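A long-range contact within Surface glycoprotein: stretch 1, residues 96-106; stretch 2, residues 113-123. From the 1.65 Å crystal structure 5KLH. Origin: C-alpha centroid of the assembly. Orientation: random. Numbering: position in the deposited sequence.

Stretch 1, residues 96-106: ERWFSCSSSQC
Stretch 2 (113-123) CDCQEKHEQFR

Two disulfides, and not one direct hydrogen bond, join these stretches of the surface glycoprotein, illustrating how covalent cross-links can tie the loop after a strand to the segment leading into a helix while Phe99, with Phe122 beside it, packs between strand and helix. Strand 96-100 runs nearly antiparallel to helix 116-123 (phi/psi near -60/-45), at 166°, with axes 9.4 Å apart at closest approach. In register, Phe99 CA lies 6.7 Å from His119 CA, and Cys106 CA lies 4.5 Å from Cys115 CA.

After the extended strand (Phe99 phi/psi -97/118), the chain turns through a 3-10 segment at 103-104, where Gln105 N donates to Ser102 O (3.1 Å). The CA-to-CB bonds of Cys101 (t) and Cys115 (m), the helix N-cap residue, both point toward the other stretch, and Cys101 SG bonds Cys115 SG at 2.0 Å with chi3 77°. Cys106, its chi1 between wells at -145°, joins Cys113 (p), again SG to SG at 2.0 Å, chi3 96°. The two bridges lie close together: Cys106 SG is 3.9 Å from Cys115 SG. Asp114 points away, its OD1 accepting from Gln116 N (3.0 Å) at the helix start.

Buried Phe99 (t, chi2 -86°) has the largest area covered by the other stretch, 108 Å². Its flat apolar ring takes CA of His119 (t, chi2 -138°) over a face, 3.8 Å from the ring centroid, and Cys115 CB at its edge, 3.7 Å from Phe99 CE1. Phe122 (t, chi2 84°), one helical turn beyond Lys118, extends the apolar surface: its CD2 lies 3.7 Å from Phe99 CB, and its edge meets the strand backbone, CZ 3.6 Å from Arg97 O.

Polar groups occupy the margin. Lys118 (mmtp) folds its long aliphatic chain so that NZ reaches 3.3 Å from CG of Gln105 (m, t). A water supplies the polar link: its O lies 2.8 Å from Gln105 O, to which it donates, and 3.1 Å from Lys118 N, the backbone amide from which it accepts. Together the stretches bury 625 Å².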

ATOM      1  N   GLU A  96      14.315   2.587   2.017  1.00 15.96           N
ATOM      2  CA  GLU A  96      15.335   2.154   2.961  1.00 16.43           C
ATOM      3  C   GLU A  96      14.730   1.179   3.960  1.00 22.10           C
ATOM      4  O   GLU A  96      13.787   1.531   4.673  1.00 21.89           O
ATOM      5  CB  GLU A  96      15.946   3.358   3.693  1.00 18.99           C
ATOM      6  CG  GLU A  96      16.540   4.412   2.762  1.00 21.11           C
ATOM      7  CD  GLU A  96      17.110   5.617   3.503  1.00 26.70           C
ATOM      8  OE1 GLU A  96      17.049   5.649   4.754  1.00 26.97           O
ATOM      9  OE2 GLU A  96      17.628   6.530   2.824  1.00 31.26           O
ATOM     10  N   ARG A  97      15.248  -0.046   4.007  1.00 17.46           N
ATOM     11  CA  ARG A  97      14.822  -0.979   5.047  1.00 21.19           C
ATOM     12  C   ARG A  97      15.943  -1.130   6.065  1.00 16.89           C
ATOM     13  O   ARG A  97      17.027  -1.636   5.747  1.00 17.81           O
ATOM     14  CB  ARG A  97      14.409  -2.329   4.452  1.00 23.50           C
ATOM     15  CG  ARG A  97      13.123  -2.251   3.609  1.00 30.24           C
ATOM     16  CD  ARG A  97      12.040  -1.390   4.300  1.00 39.17           C
ATOM     17  NE  ARG A  97      10.955  -0.997   3.396  1.00 52.66           N
ATOM     18  CZ  ARG A  97       9.767  -0.538   3.792  1.00 62.51           C
ATOM     19  NH1 ARG A  97       9.482  -0.415   5.085  1.00 57.06           N
ATOM     20  NH2 ARG A  97       8.852  -0.207   2.889  1.00 53.08           N
ATOM     21  N   TRP A  98      15.676  -0.660   7.285  1.00 19.54           N
ATOM     22  CA  TRP A  98      16.685  -0.568   8.330  1.00 18.19           C
ATOM     23  C   TRP A  98      16.735  -1.802   9.217  1.00 16.83           C
ATOM     24  O   TRP A  98      15.705  -2.394   9.518  1.00 18.85           O
ATOM     25  CB  TRP A  98      16.422   0.655   9.207  1.00 14.61           C
ATOM     26  CG  TRP A  98      16.846   1.945   8.604  1.00 17.58           C
ATOM     27  CD1 TRP A  98      16.193   2.657   7.639  1.00 23.16           C
ATOM     28  CD2 TRP A  98      18.014   2.694   8.940  1.00 18.76           C
ATOM     29  NE1 TRP A  98      16.895   3.801   7.343  1.00 21.87           N
ATOM     30  CE2 TRP A  98      18.015   3.850   8.131  1.00 24.07           C
ATOM     31  CE3 TRP A  98      19.065   2.498   9.839  1.00 21.25           C
ATOM     32  CZ2 TRP A  98      19.025   4.809   8.204  1.00 19.79           C
ATOM     33  CZ3 TRP A  98      20.067   3.449   9.907  1.00 22.55           C
ATOM     34  CH2 TRP A  98      20.042   4.588   9.092  1.00 24.09           C
ATOM     35  N   PHE A  99      17.940  -2.158   9.645  1.00 15.45           N
ATOM     36  CA  PHE A  99      18.117  -3.160  10.689  1.00 14.28           C
ATOM     37  C   PHE A  99      18.305  -2.451  12.020  1.00 14.02           C
ATOM     38  O   PHE A  99      19.252  -1.679  12.196  1.00 17.31           O
ATOM     39  CB  PHE A  99      19.317  -4.068  10.393  1.00 15.68           C
ATOM     40  CG  PHE A  99      19.479  -5.189  11.387  1.00 14.19           C
ATOM     41  CD1 PHE A  99      20.179  -4.991  12.568  1.00 15.04           C
ATOM     42  CD2 PHE A  99      18.921  -6.430  11.136  1.00 17.06           C
ATOM     43  CE1 PHE A  99      20.316  -6.019  13.489  1.00 16.78           C
ATOM     44  CE2 PHE A  99      19.054  -7.461  12.044  1.00 15.04           C
ATOM     45  CZ  PHE A  99      19.763  -7.247  13.226  1.00 14.07           C
ATOM     46  N   SER A 100      17.381  -2.698  12.946  1.00 16.70           N
ATOM     47  CA  SER A 100      17.463  -2.164  14.301  1.00 19.75           C
ATOM     48  C   SER A 100      17.743  -3.327  15.237  1.00 15.76           C
ATOM     49  O   SER A 100      17.065  -4.355  15.165  1.00 21.67           O
ATOM     50  CB  SER A 100      16.165  -1.465  14.702  1.00 22.51           C
ATOM     51  OG  SER A 100      15.788  -0.492  13.740  1.00 32.39           O
ATOM     52  N   CYS A 101      18.746  -3.186  16.093  1.00 13.81           N
ATOM     53  CA  CYS A 101      19.067  -4.278  17.003  1.00 15.39           C
ATOM     54  C   CYS A 101      18.053  -4.284  18.134  1.00 16.94           C
ATOM     55  O   CYS A 101      17.969  -3.328  18.906  1.00 18.21           O
ATOM     56  CB  CYS A 101      20.488  -4.147  17.551  1.00 13.94           C
ATOM     57  SG  CYS A 101      20.946  -5.466  18.701  1.00 15.67           S
ATOM     58  N   SER A 102      17.286  -5.365  18.211  1.00 19.51           N
ATOM     59  CA  SER A 102      16.274  -5.539  19.247  1.00 17.37           C
ATOM     60  C   SER A 102      16.586  -6.795  20.040  1.00 15.69           C
ATOM     61  O   SER A 102      17.384  -7.612  19.595  1.00 14.07           O
ATOM     62  CB  SER A 102      14.896  -5.644  18.622  1.00 17.05           C
ATOM     63  OG  SER A 102      14.822  -6.828  17.856  1.00 19.86           O
ATOM     64  N   SER A 103      15.931  -6.973  21.182  1.00 15.08           N
ATOM     65  CA  SER A 103      16.219  -8.141  22.014  1.00 11.97           C
ATOM     66  C   SER A 103      16.004  -9.438  21.253  1.00 12.87           C
ATOM     67  O   SER A 103      16.730 -10.413  21.480  1.00 18.06           O
ATOM     68  CB  SER A 103      15.362  -8.137  23.286  1.00 17.34           C
ATOM     69  OG  SER A 103      15.748  -7.077  24.145  1.00 22.50           O
ATOM     70  N   SER A 104      15.043  -9.439  20.330  1.00 13.08           N
ATOM     71  CA  SER A 104      14.653 -10.652  19.609  1.00 13.72           C
ATOM     72  C   SER A 104      15.799 -11.221  18.783  1.00 17.41           C
ATOM     73  O   SER A 104      15.862 -12.421  18.559  1.00 20.56           O
ATOM     74  CB  SER A 104      13.445 -10.384  18.711  1.00 16.25           C
ATOM     75  OG  SER A 104      13.757  -9.436  17.709  1.00 22.76           O
ATOM     76  N   GLN A 105      16.705 -10.361  18.330  1.00 17.08           N
ATOM     77  CA  GLN A 105      17.831 -10.834  17.529  1.00 20.15           C
ATOM     78  C   GLN A 105      19.178 -10.539  18.166  1.00 18.69           C
ATOM     79  O   GLN A 105      20.202 -10.509  17.477  1.00 18.12           O
ATOM     80  CB  GLN A 105      17.772 -10.218  16.136  1.00 22.16           C
ATOM     81  CG  GLN A 105      16.622 -10.736  15.296  1.00 26.04           C
ATOM     82  CD  GLN A 105      16.558 -10.061  13.951  1.00 26.55           C
ATOM     83  OE1 GLN A 105      16.679  -8.833  13.857  1.00 29.00           O
ATOM     84  NE2 GLN A 105      16.373 -10.852  12.899  1.00 25.31           N
ATOM     85  N   CYS A 106      19.167 -10.342  19.481  1.00 15.99           N
ATOM     86  CA  CYS A 106      20.347  -9.906  20.226  1.00 15.31           C
ATOM     87  C   CYS A 106      21.027 -11.095  20.880  1.00 17.55           C
ATOM     88  O   CYS A 106      20.365 -11.917  21.492  1.00 23.07           O
ATOM     89  CB  CYS A 106      19.946  -8.877  21.291  1.00 18.27           C
ATOM     90  SG  CYS A 106      21.150  -7.572  21.604  1.00 22.14           S
ATOM     91  N   CYS A 113      23.848  -7.198  25.223  1.00 16.92           N
ATOM     92  CA  CYS A 113      23.892  -7.992  24.003  1.00 17.47           C
ATOM     93  C   CYS A 113      24.139  -7.137  22.752  1.00 21.06           C
ATOM     94  O   CYS A 113      24.013  -5.909  22.791  1.00 20.06           O
ATOM     95  CB  CYS A 113      22.590  -8.774  23.855  1.00 15.08           C
ATOM     96  SG  CYS A 113      21.165  -7.705  23.644  1.00 19.34           S
ATOM     97  N   ASP A 114      24.481  -7.798  21.643  1.00 17.85           N
ATOM     98  CA  ASP A 114      24.547  -7.129  20.346  1.00 13.77           C
ATOM     99  C   ASP A 114      23.949  -8.025  19.274  1.00 18.08           C
ATOM    100  O   ASP A 114      23.812  -9.232  19.471  1.00 17.66           O
ATOM    101  CB  ASP A 114      25.991  -6.755  19.993  1.00 15.95           C
ATOM    102  CG  ASP A 114      26.865  -7.967  19.764  1.00 21.00           C
ATOM    103  OD1 ASP A 114      26.733  -8.611  18.698  1.00 23.21           O
ATOM    104  OD2 ASP A 114      27.681  -8.281  20.657  1.00 31.63           O
ATOM    105  N   CYS A 115      23.601  -7.434  18.135  1.00 14.34           N
ATOM    106  CA  CYS A 115      22.990  -8.184  17.040  1.00 15.32           C
ATOM    107  C   CYS A 115      23.906  -8.413  15.853  1.00 15.13           C
ATOM    108  O   CYS A 115      23.428  -8.506  14.722  1.00 16.25           O
ATOM    109  CB  CYS A 115      21.747  -7.457  16.529  1.00 13.89           C
ATOM    110  SG  CYS A 115      20.476  -7.186  17.740  1.00 16.53           S
ATOM    111  N   GLN A 116      25.211  -8.508  16.087  1.00 16.63           N
ATOM    112  CA  GLN A 116      26.144  -8.569  14.968  1.00 20.29           C
ATOM    113  C   GLN A 116      25.856  -9.698  13.985  1.00 15.50           C
ATOM    114  O   GLN A 116      25.852  -9.472  12.777  1.00 15.23           O
ATOM    115  CB  GLN A 116      27.578  -8.679  15.482  1.00 16.93           C
ATOM    116  CG  GLN A 116      28.101  -7.373  16.059  1.00 18.06           C
ATOM    117  CD  GLN A 116      29.599  -7.388  16.251  1.00 25.71           C
ATOM    118  OE1 GLN A 116      30.353  -7.616  15.302  1.00 25.12           O
ATOM    119  NE2 GLN A 116      30.042  -7.140  17.477  1.00 28.18           N
ATOM    120  N   GLU A 117      25.606 -10.908  14.483  1.00 16.30           N
ATOM    121  CA  GLU A 117      25.381 -12.023  13.562  1.00 19.92           C
ATOM    122  C   GLU A 117      24.130 -11.822  12.704  1.00 17.78           C
ATOM    123  O   GLU A 117      24.160 -12.065  11.500  1.00 17.78           O
ATOM    124  CB  GLU A 117      25.281 -13.356  14.310  1.00 16.26           C
ATOM    125  CG  GLU A 117      24.959 -14.527  13.376  1.00 18.38           C
ATOM    126  CD  GLU A 117      25.030 -15.881  14.068  1.00 28.41           C
ATOM    127  OE1 GLU A 117      24.756 -15.940  15.285  1.00 29.34           O
ATOM    128  OE2 GLU A 117      25.360 -16.881  13.392  1.00 30.00           O
ATOM    129  N   LYS A 118      23.033 -11.395  13.326  1.00 14.24           N
ATOM    130  CA  LYS A 118      21.795 -11.167  12.595  1.00 13.79           C
ATOM    131  C   LYS A 118      21.923  -9.983  11.640  1.00 16.42           C
ATOM    132  O   LYS A 118      21.350 -10.011  10.554  1.00 16.03           O
ATOM    133  CB  LYS A 118      20.619 -10.937  13.551  1.00 18.25           C
ATOM    134  CG  LYS A 118      20.165 -12.185  14.278  1.00 22.14           C
ATOM    135  CD  LYS A 118      19.561 -13.187  13.324  1.00 22.15           C
ATOM    136  CE  LYS A 118      18.861 -14.288  14.109  1.00 32.24           C
ATOM    137  NZ  LYS A 118      18.120 -13.709  15.275  1.00 39.58           N
ATOM    138  N   HIS A 119      22.670  -8.960  12.044  1.00 13.27           N
ATOM    139  CA  HIS A 119      22.915  -7.811  11.169  1.00 11.84           C
ATOM    140  C   HIS A 119      23.688  -8.254   9.927  1.00 16.36           C
ATOM    141  O   HIS A 119      23.332  -7.895   8.798  1.00 16.66           O
ATOM    142  CB  HIS A 119      23.677  -6.715  11.914  1.00 14.79           C
ATOM    143  CG  HIS A 119      23.901  -5.481  11.098  1.00 13.60           C
ATOM    144  ND1 HIS A 119      25.094  -4.791  11.104  1.00 17.96           N
ATOM    145  CD2 HIS A 119      23.086  -4.818  10.243  1.00 15.70           C
ATOM    146  CE1 HIS A 119      25.002  -3.751  10.290  1.00 18.22           C
ATOM    147  NE2 HIS A 119      23.794  -3.748   9.755  1.00 15.48           N
ATOM    148  N   GLU A 120      24.737  -9.043  10.143  1.00 19.72           N
ATOM    149  CA  GLU A 120      25.555  -9.563   9.049  1.00 18.44           C
ATOM    150  C   GLU A 120      24.706 -10.340   8.048  1.00 16.69           C
ATOM    151  O   GLU A 120      24.883 -10.220   6.838  1.00 17.81           O
ATOM    152  CB  GLU A 120      26.673 -10.457   9.596  1.00 14.96           C
ATOM    153  CG  GLU A 120      27.802  -9.703  10.282  1.00 26.30           C
ATOM    154  CD  GLU A 120      28.620 -10.593  11.206  1.00 28.36           C
ATOM    155  OE1 GLU A 120      28.394 -11.820  11.205  1.00 27.94           O
ATOM    156  OE2 GLU A 120      29.483 -10.062  11.941  1.00 27.92           O
ATOM    157  N   GLN A 121      23.778 -11.140   8.567  1.00 18.93           N
ATOM    158  CA  GLN A 121      22.870 -11.906   7.723  1.00 17.57           C
ATOM    159  C   GLN A 121      21.971 -10.976   6.905  1.00 21.21           C
ATOM    160  O   GLN A 121      21.792 -11.167   5.698  1.00 21.18           O
ATOM    161  CB  GLN A 121      22.022 -12.855   8.580  1.00 20.60           C
ATOM    162  CG  GLN A 121      21.151 -13.805   7.783  1.00 29.87           C
ATOM    163  CD  GLN A 121      20.540 -14.901   8.648  1.00 54.36           C
ATOM    164  OE1 GLN A 121      20.617 -14.857   9.880  1.00 51.65           O
ATOM    165  NE2 GLN A 121      19.936 -15.895   8.003  1.00 47.26           N
ATOM    166  N   PHE A 122      21.426  -9.963   7.572  1.00 15.50           N
ATOM    167  CA  PHE A 122      20.564  -8.978   6.932  1.00 16.49           C
ATOM    168  C   PHE A 122      21.301  -8.216   5.838  1.00 17.31           C
ATOM    169  O   PHE A 122      20.734  -7.927   4.782  1.00 16.83           O
ATOM    170  CB  PHE A 122      20.022  -8.001   7.986  1.00 18.25           C
ATOM    171  CG  PHE A 122      19.031  -6.999   7.447  1.00 22.74           C
ATOM    172  CD1 PHE A 122      17.691  -7.334   7.317  1.00 18.37           C
ATOM    173  CD2 PHE A 122      19.439  -5.712   7.101  1.00 16.46           C
ATOM    174  CE1 PHE A 122      16.769  -6.410   6.840  1.00 21.83           C
ATOM    175  CE2 PHE A 122      18.526  -4.786   6.617  1.00 15.79           C
ATOM    176  CZ  PHE A 122      17.188  -5.131   6.488  1.00 19.86           C
ATOM    177  N   ARG A 123      22.561  -7.886   6.094  1.00 19.85           N
ATOM    178  CA  ARG A 123      23.380  -7.177   5.117  1.00 18.56           C
ATOM    179  C   ARG A 123      23.663  -8.061   3.904  1.00 18.69           C
ATOM    180  O   ARG A 123      23.544  -7.619   2.753  1.00 19.33           O
ATOM    181  CB  ARG A 123      24.679  -6.699   5.770  1.00 19.98           C
ATOM    182  CG  ARG A 123      25.700  -6.073   4.832  1.00 21.09           C
ATOM    183  CD  ARG A 123      26.759  -5.333   5.639  1.00 23.95           C
ATOM    184  NE  ARG A 123      27.414  -6.207   6.615  1.00 21.14           N
ATOM    185  CZ  ARG A 123      28.070  -5.788   7.697  1.00 21.25           C
ATOM    186  NH1 ARG A 123      28.168  -4.491   7.972  1.00 19.61           N
ATOM    187  NH2 ARG A 123      28.630  -6.674   8.513  1.00 23.50           N
TER
HETATM  188  O   HOH W   1      22.528 -11.609  16.361  1.00 16.86           O